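Local coordinates for enolase from the environmental genome shotgun sequencing of the Sargasso Sea (PDB 2QGY), which is of unknown catalytic function but binds magnesium and belongs to the enolase superfamily, related to mandelate racemase and muconate lactonizing enzyme, at residues Ser293-Met307 with Asn323-Ser337. Sequence-based numbering, arbitrary orientation.
Sequences SNNGIFISPHCWNSM and NSEKAEIFPDYINFS
W304 lays CD1 of its five-membered ring over one face of F330, 3.4 Å from F330 CZ and offset toward the rim, the two planes 36° apart. Its NE1 reaches Y333 OH at 3.0 Å, a bent bond with the hydroxyl tilted from the indole plane, and Y333 meets the indole rim to rim, completing an aromatic cluster. M307 points at 323-337, its chain bent at chi2 and chi3: CG packs on Y333 CB and I334 CD1, while SD rests against I329 CA and F330 N. S337 OG joins this end twice, accepting from M307 N at 3.0 Å and donating to Y333 O. In the middle, E328 extends from its strand with CG anti to the backbone N (chi1 -179°), which carries OE1 to C303 N (2.9 Å); the N-H meets the anti side of the oxygen, somewhat out of the carboxylate plane. The other oxygen, OE2, is held by T141 and a salt bridge to K169, so both oxygens of the buried carboxylate have partners. H302, bonded to D275, lies near the magnesium ion held by D200, E226 and E252. S300 OG donates to K326 O at 2.6 Å, lying nearly in line with that C=O. At the far end I299 bridges S324, through I299 N to N323 O and E325 N to I299 O, and N323 ND2 donates to I297 O (2.8 Å), with the oxygen in the amide plane and the donor in the carbonyl plane. This single bridge and the S300 and E328 bonds join strand 298-299 and its following loop to strand 327-329 and its approach. Helix 309-320 links them, packing on P301 and C303; outward, strand 298-299 pairs with 271-272 and 327-329 with 135-141, closing the enolase-type barrel.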
loop_
_atom_site.group_PDB
_atom_site.type_symbol
_atom_site.label_atom_id
_atom_site.label_comp_id
_atom_site.label_asym_id
_atom_site.label_seq_id
_atom_site.Cartn_x
_atom_site.Cartn_y
_atom_site.Cartn_z
ATOM N N SER A 293 -7.996 -22.980 1.221
ATOM C CA SER A 293 -8.813 -24.191 1.281
ATOM C C SER A 293 -7.960 -25.431 1.601
ATOM O O SER A 293 -8.329 -26.241 2.469
ATOM C CB SER A 293 -9.599 -24.384 -0.015
ATOM O OG SER A 293 -10.464 -25.519 0.064
ATOM N N ASN A 294 -6.826 -25.548 0.915
ATOM C CA ASN A 294 -5.891 -26.670 1.083
ATOM C C ASN A 294 -5.282 -26.701 2.468
ATOM O O ASN A 294 -4.751 -27.726 2.917
ATOM C CB ASN A 294 -4.796 -26.589 0.027
ATOM C CG ASN A 294 -5.341 -26.787 -1.363
ATOM O OD1 ASN A 294 -6.403 -27.383 -1.513
ATOM N ND2 ASN A 294 -4.642 -26.267 -2.388
ATOM N N ASN A 295 -5.401 -25.572 3.156
ATOM C CA ASN A 295 -4.871 -25.417 4.492
ATOM C C ASN A 295 -5.916 -25.247 5.578
ATOM O O ASN A 295 -5.590 -24.826 6.689
ATOM C CB ASN A 295 -3.846 -24.280 4.479
ATOM C CG ASN A 295 -2.592 -24.669 3.742
ATOM O OD1 ASN A 295 -1.717 -25.293 4.315
ATOM N ND2 ASN A 295 -2.512 -24.337 2.447
ATOM N N GLY A 296 -7.168 -25.588 5.264
ATOM C CA GLY A 296 -8.246 -25.554 6.240
ATOM C C GLY A 296 -8.733 -24.174 6.650
ATOM O O GLY A 296 -9.382 -24.035 7.683
ATOM N N ILE A 297 -8.445 -23.172 5.814
ATOM C CA ILE A 297 -8.787 -21.770 6.102
ATOM C C ILE A 297 -9.934 -21.345 5.172
ATOM O O ILE A 297 -9.958 -21.720 3.999
ATOM C CB ILE A 297 -7.529 -20.881 5.893
ATOM C CG1 ILE A 297 -6.490 -21.220 6.983
ATOM C CG2 ILE A 297 -7.915 -19.364 5.844
ATOM C CD1 ILE A 297 -5.117 -20.608 6.796
ATOM N N PHE A 298 -10.902 -20.614 5.709
ATOM C CA PHE A 298 -12.041 -20.144 4.924
ATOM C C PHE A 298 -11.848 -18.690 4.519
ATOM O O PHE A 298 -11.023 -17.995 5.081
ATOM C CB PHE A 298 -13.318 -20.290 5.731
ATOM C CG PHE A 298 -13.716 -21.728 5.940
ATOM C CD1 PHE A 298 -14.708 -22.302 5.161
ATOM C CD2 PHE A 298 -13.057 -22.512 6.894
ATOM C CE1 PHE A 298 -15.057 -23.640 5.334
ATOM C CE2 PHE A 298 -13.398 -23.856 7.080
ATOM C CZ PHE A 298 -14.399 -24.416 6.290
ATOM N N ILE A 299 -12.632 -18.263 3.541
ATOM C CA ILE A 299 -12.592 -16.894 3.025
ATOM C C ILE A 299 -13.950 -16.219 3.212
ATOM O O ILE A 299 -14.974 -16.728 2.784
ATOM C CB ILE A 299 -12.258 -16.884 1.514
ATOM C CG1 ILE A 299 -10.916 -17.595 1.230
ATOM C CG2 ILE A 299 -12.211 -15.435 0.978
ATOM C CD1 ILE A 299 -9.662 -16.928 1.888
ATOM N N SER A 300 -13.949 -15.062 3.851
ATOM C CA SER A 300 -15.173 -14.295 4.020
ATOM C C SER A 300 -14.827 -12.928 3.483
ATOM O O SER A 300 -14.270 -12.127 4.186
ATOM C CB SER A 300 -15.495 -14.158 5.509
ATOM O OG SER A 300 -16.632 -13.315 5.705
ATOM N N PRO A 301 -15.115 -12.656 2.208
ATOM C CA PRO A 301 -14.702 -11.340 1.725
ATOM C C PRO A 301 -15.293 -10.165 2.506
ATOM O O PRO A 301 -16.475 -10.191 2.927
ATOM C CB PRO A 301 -15.193 -11.330 0.269
ATOM C CG PRO A 301 -15.267 -12.803 -0.098
ATOM C CD PRO A 301 -15.816 -13.441 1.176
ATOM N N HIS A 302 -14.471 -9.139 2.699
ATOM C CA HIS A 302 -14.890 -7.945 3.380
ATOM C C HIS A 302 -15.563 -7.143 2.266
ATOM O O HIS A 302 -15.191 -7.265 1.110
ATOM C CB HIS A 302 -13.624 -7.258 3.914
ATOM C CG HIS A 302 -13.822 -5.885 4.503
ATOM N ND1 HIS A 302 -13.642 -4.737 3.763
ATOM C CD2 HIS A 302 -14.023 -5.474 5.780
ATOM C CE1 HIS A 302 -13.779 -3.676 4.542
ATOM N NE2 HIS A 302 -14.026 -4.093 5.772
ATOM N N CYS A 303 -16.586 -6.378 2.600
ATOM C CA CYS A 303 -17.287 -5.613 1.562
ATOM C C CYS A 303 -17.829 -4.299 2.114
ATOM O O CYS A 303 -19.046 -4.070 2.177
ATOM C CB CYS A 303 -18.404 -6.451 0.893
ATOM S SG CYS A 303 -19.003 -5.616 -0.652
ATOM N N TRP A 304 -16.928 -3.425 2.551
ATOM C CA TRP A 304 -17.347 -2.100 2.954
ATOM C C TRP A 304 -17.254 -1.224 1.696
ATOM O O TRP A 304 -16.299 -0.472 1.475
ATOM C CB TRP A 304 -16.530 -1.574 4.143
ATOM C CG TRP A 304 -17.051 -0.271 4.687
ATOM C CD1 TRP A 304 -18.350 0.102 4.840
ATOM C CD2 TRP A 304 -16.263 0.850 5.086
ATOM N NE1 TRP A 304 -18.429 1.389 5.335
ATOM C CE2 TRP A 304 -17.160 1.861 5.516
ATOM C CE3 TRP A 304 -14.886 1.091 5.143
ATOM C CZ2 TRP A 304 -16.719 3.104 5.995
ATOM C CZ3 TRP A 304 -14.440 2.333 5.633
ATOM C CH2 TRP A 304 -15.363 3.321 6.034
ATOM N N ASN A 305 -18.278 -1.363 0.867
ATOM C CA ASN A 305 -18.319 -0.816 -0.505
ATOM C C ASN A 305 -19.801 -0.603 -0.787
ATOM O O ASN A 305 -20.659 -0.832 0.095
ATOM C CB ASN A 305 -17.816 -1.857 -1.509
ATOM C CG ASN A 305 -16.330 -2.192 -1.346
ATOM O OD1 ASN A 305 -15.467 -1.321 -1.458
ATOM N ND2 ASN A 305 -16.035 -3.452 -1.150
ATOM N N SER A 306 -20.138 -0.180 -2.005
ATOM C CA SER A 306 -21.577 -0.149 -2.355
ATOM C C SER A 306 -22.144 -1.551 -2.388
ATOM O O SER A 306 -21.417 -2.516 -2.548
ATOM C CB SER A 306 -21.817 0.500 -3.696
ATOM O OG SER A 306 -21.795 -0.469 -4.741
ATOM N N MET A 307 -23.464 -1.655 -2.254
ATOM C CA MET A 307 -24.104 -2.961 -2.363
ATOM C C MET A 307 -24.523 -3.239 -3.810
ATOM O O MET A 307 -25.401 -4.085 -4.062
ATOM C CB MET A 307 -25.286 -3.120 -1.362
ATOM C CG MET A 307 -24.914 -3.188 0.164
ATOM S SD MET A 307 -23.968 -4.673 0.589
ATOM C CE MET A 307 -22.299 -4.002 0.633
ATOM N N ASN A 323 -14.653 -23.090 -0.044
ATOM C CA ASN A 323 -14.325 -22.656 1.336
ATOM C C ASN A 323 -14.746 -21.214 1.660
ATOM O O ASN A 323 -14.035 -20.486 2.348
ATOM C CB ASN A 323 -12.833 -22.825 1.635
ATOM C CG ASN A 323 -11.970 -21.914 0.802
ATOM O OD1 ASN A 323 -12.283 -21.652 -0.358
ATOM N ND2 ASN A 323 -10.858 -21.442 1.377
ATOM N N SER A 324 -15.892 -20.794 1.134
ATOM C CA SER A 324 -16.448 -19.503 1.483
ATOM C C SER A 324 -17.043 -19.555 2.888
ATOM O O SER A 324 -17.662 -20.567 3.276
ATOM C CB SER A 324 -17.541 -19.132 0.487
ATOM O OG SER A 324 -18.635 -20.015 0.623
ATOM N N GLU A 325 -16.850 -18.484 3.649
ATOM C CA GLU A 325 -17.619 -18.291 4.861
ATOM C C GLU A 325 -18.742 -17.336 4.481
ATOM O O GLU A 325 -18.869 -16.977 3.313
ATOM C CB GLU A 325 -16.762 -17.695 5.992
ATOM C CG GLU A 325 -16.440 -18.679 7.078
ATOM C CD GLU A 325 -17.655 -19.071 7.918
ATOM O OE1 GLU A 325 -17.471 -19.855 8.863
ATOM O OE2 GLU A 325 -18.785 -18.600 7.662
ATOM N N LYS A 326 -19.527 -16.915 5.460
ATOM C CA LYS A 326 -20.612 -15.977 5.211
ATOM C C LYS A 326 -20.072 -14.647 4.667
ATOM O O LYS A 326 -19.018 -14.179 5.102
ATOM C CB LYS A 326 -21.412 -15.777 6.482
ATOM C CG LYS A 326 -22.197 -17.049 6.871
ATOM C CD LYS A 326 -22.831 -16.850 8.208
ATOM C CE LYS A 326 -22.036 -17.600 9.268
ATOM N NZ LYS A 326 -21.917 -19.065 8.891
ATOM N N ALA A 327 -20.783 -14.106 3.672
ATOM C CA ALA A 327 -20.392 -12.904 2.946
ATOM C C ALA A 327 -20.967 -11.656 3.579
ATOM O O ALA A 327 -22.117 -11.657 4.012
ATOM C CB ALA A 327 -20.850 -13.021 1.479
ATOM N N GLU A 328 -20.174 -10.576 3.622
ATOM C CA GLU A 328 -20.535 -9.400 4.394
ATOM C C GLU A 328 -21.514 -8.464 3.656
ATOM O O GLU A 328 -21.279 -8.100 2.480
ATOM C CB GLU A 328 -19.269 -8.585 4.719
ATOM C CG GLU A 328 -19.582 -7.363 5.550
ATOM C CD GLU A 328 -18.329 -6.658 6.063
ATOM O OE1 GLU A 328 -17.313 -6.678 5.340
ATOM O OE2 GLU A 328 -18.360 -6.122 7.194
ATOM N N ILE A 329 -22.598 -8.095 4.317
ATOM C CA ILE A 329 -23.509 -7.052 3.796
ATOM C C ILE A 329 -23.688 -5.930 4.816
ATOM O O ILE A 329 -23.610 -6.163 6.012
ATOM C CB ILE A 329 -24.895 -7.608 3.362
ATOM C CG1 ILE A 329 -25.664 -8.124 4.555
ATOM C CG2 ILE A 329 -24.771 -8.706 2.275
ATOM C CD1 ILE A 329 -27.137 -7.790 4.493
ATOM N N PHE A 330 -23.883 -4.711 4.321
ATOM C CA PHE A 330 -24.245 -3.565 5.139
ATOM C C PHE A 330 -25.698 -3.293 4.802
ATOM O O PHE A 330 -25.987 -2.765 3.735
ATOM C CB PHE A 330 -23.381 -2.343 4.799
ATOM C CG PHE A 330 -22.043 -2.379 5.435
ATOM C CD1 PHE A 330 -21.770 -1.619 6.567
ATOM C CD2 PHE A 330 -21.045 -3.199 4.916
ATOM C CE1 PHE A 330 -20.511 -1.675 7.156
ATOM C CE2 PHE A 330 -19.772 -3.267 5.507
ATOM C CZ PHE A 330 -19.514 -2.501 6.639
ATOM N N PRO A 331 -26.614 -3.752 5.666
ATOM C CA PRO A 331 -28.020 -3.617 5.314
ATOM C C PRO A 331 -28.406 -2.163 5.032
ATOM O O PRO A 331 -29.205 -1.935 4.130
ATOM C CB PRO A 331 -28.752 -4.155 6.544
ATOM C CG PRO A 331 -27.809 -5.176 7.108
ATOM C CD PRO A 331 -26.438 -4.439 6.959
ATOM N N ASP A 332 -27.799 -1.207 5.738
ATOM C CA ASP A 332 -28.159 0.214 5.576
ATOM C C ASP A 332 -27.706 0.811 4.247
ATOM O O ASP A 332 -28.118 1.906 3.888
ATOM C CB ASP A 332 -27.699 1.071 6.754
ATOM C CG ASP A 332 -26.195 0.940 7.044
ATOM O OD1 ASP A 332 -25.703 -0.202 7.210
ATOM O OD2 ASP A 332 -25.528 1.985 7.133
ATOM N N TYR A 333 -26.835 0.105 3.537
ATOM C CA TYR A 333 -26.401 0.511 2.203
ATOM C C TYR A 333 -27.283 -0.071 1.093
ATOM O O TYR A 333 -27.110 0.252 -0.112
ATOM C CB TYR A 333 -24.962 0.034 1.980
ATOM C CG TYR A 333 -23.880 0.854 2.691
ATOM C CD1 TYR A 333 -24.189 1.778 3.705
ATOM C CD2 TYR A 333 -22.535 0.698 2.338
ATOM C CE1 TYR A 333 -23.166 2.537 4.343
ATOM C CE2 TYR A 333 -21.528 1.434 2.964
ATOM C CZ TYR A 333 -21.839 2.347 3.943
ATOM O OH TYR A 333 -20.818 3.081 4.534
ATOM N N ILE A 334 -28.215 -0.957 1.461
ATOM C CA ILE A 334 -29.006 -1.617 0.421
ATOM C C ILE A 334 -29.944 -0.651 -0.322
ATOM O O ILE A 334 -29.901 -0.576 -1.544
ATOM C CB ILE A 334 -29.795 -2.822 0.952
ATOM C CG1 ILE A 334 -28.836 -3.930 1.459
ATOM C CG2 ILE A 334 -30.736 -3.347 -0.126
ATOM C CD1 ILE A 334 -28.218 -4.811 0.349
ATOM N N ASN A 335 -30.791 0.077 0.395
ATOM C CA ASN A 335 -31.726 0.949 -0.331
ATOM C C ASN A 335 -31.022 2.168 -0.905
ATOM O O ASN A 335 -31.423 2.677 -1.960
ATOM C CB ASN A 335 -32.898 1.365 0.537
ATOM C CG ASN A 335 -33.780 0.192 0.913
ATOM O OD1 ASN A 335 -34.013 -0.726 0.116
ATOM N ND2 ASN A 335 -34.282 0.217 2.133
ATOM N N PHE A 336 -29.947 2.620 -0.252
ATOM C CA PHE A 336 -29.132 3.639 -0.882
ATOM C C PHE A 336 -28.665 3.185 -2.278
ATOM O O PHE A 336 -28.720 3.944 -3.252
ATOM C CB PHE A 336 -27.900 4.018 -0.065
ATOM C CG PHE A 336 -27.061 5.035 -0.761
ATOM C CD1 PHE A 336 -27.469 6.369 -0.786
ATOM C CD2 PHE A 336 -25.908 4.664 -1.453
ATOM C CE1 PHE A 336 -26.742 7.304 -1.451
ATOM C CE2 PHE A 336 -25.168 5.605 -2.136
ATOM C CZ PHE A 336 -25.584 6.934 -2.143
ATOM N N SER A 337 -28.135 1.970 -2.348
ATOM C CA SER A 337 -27.585 1.445 -3.594
ATOM C C SER A 337 -28.719 1.241 -4.601
ATOM O O SER A 337 -28.535 1.404 -5.817
ATOM C CB SER A 337 -26.853 0.134 -3.337
ATOM O OG SER A 337 -25.766 0.323 -2.442
#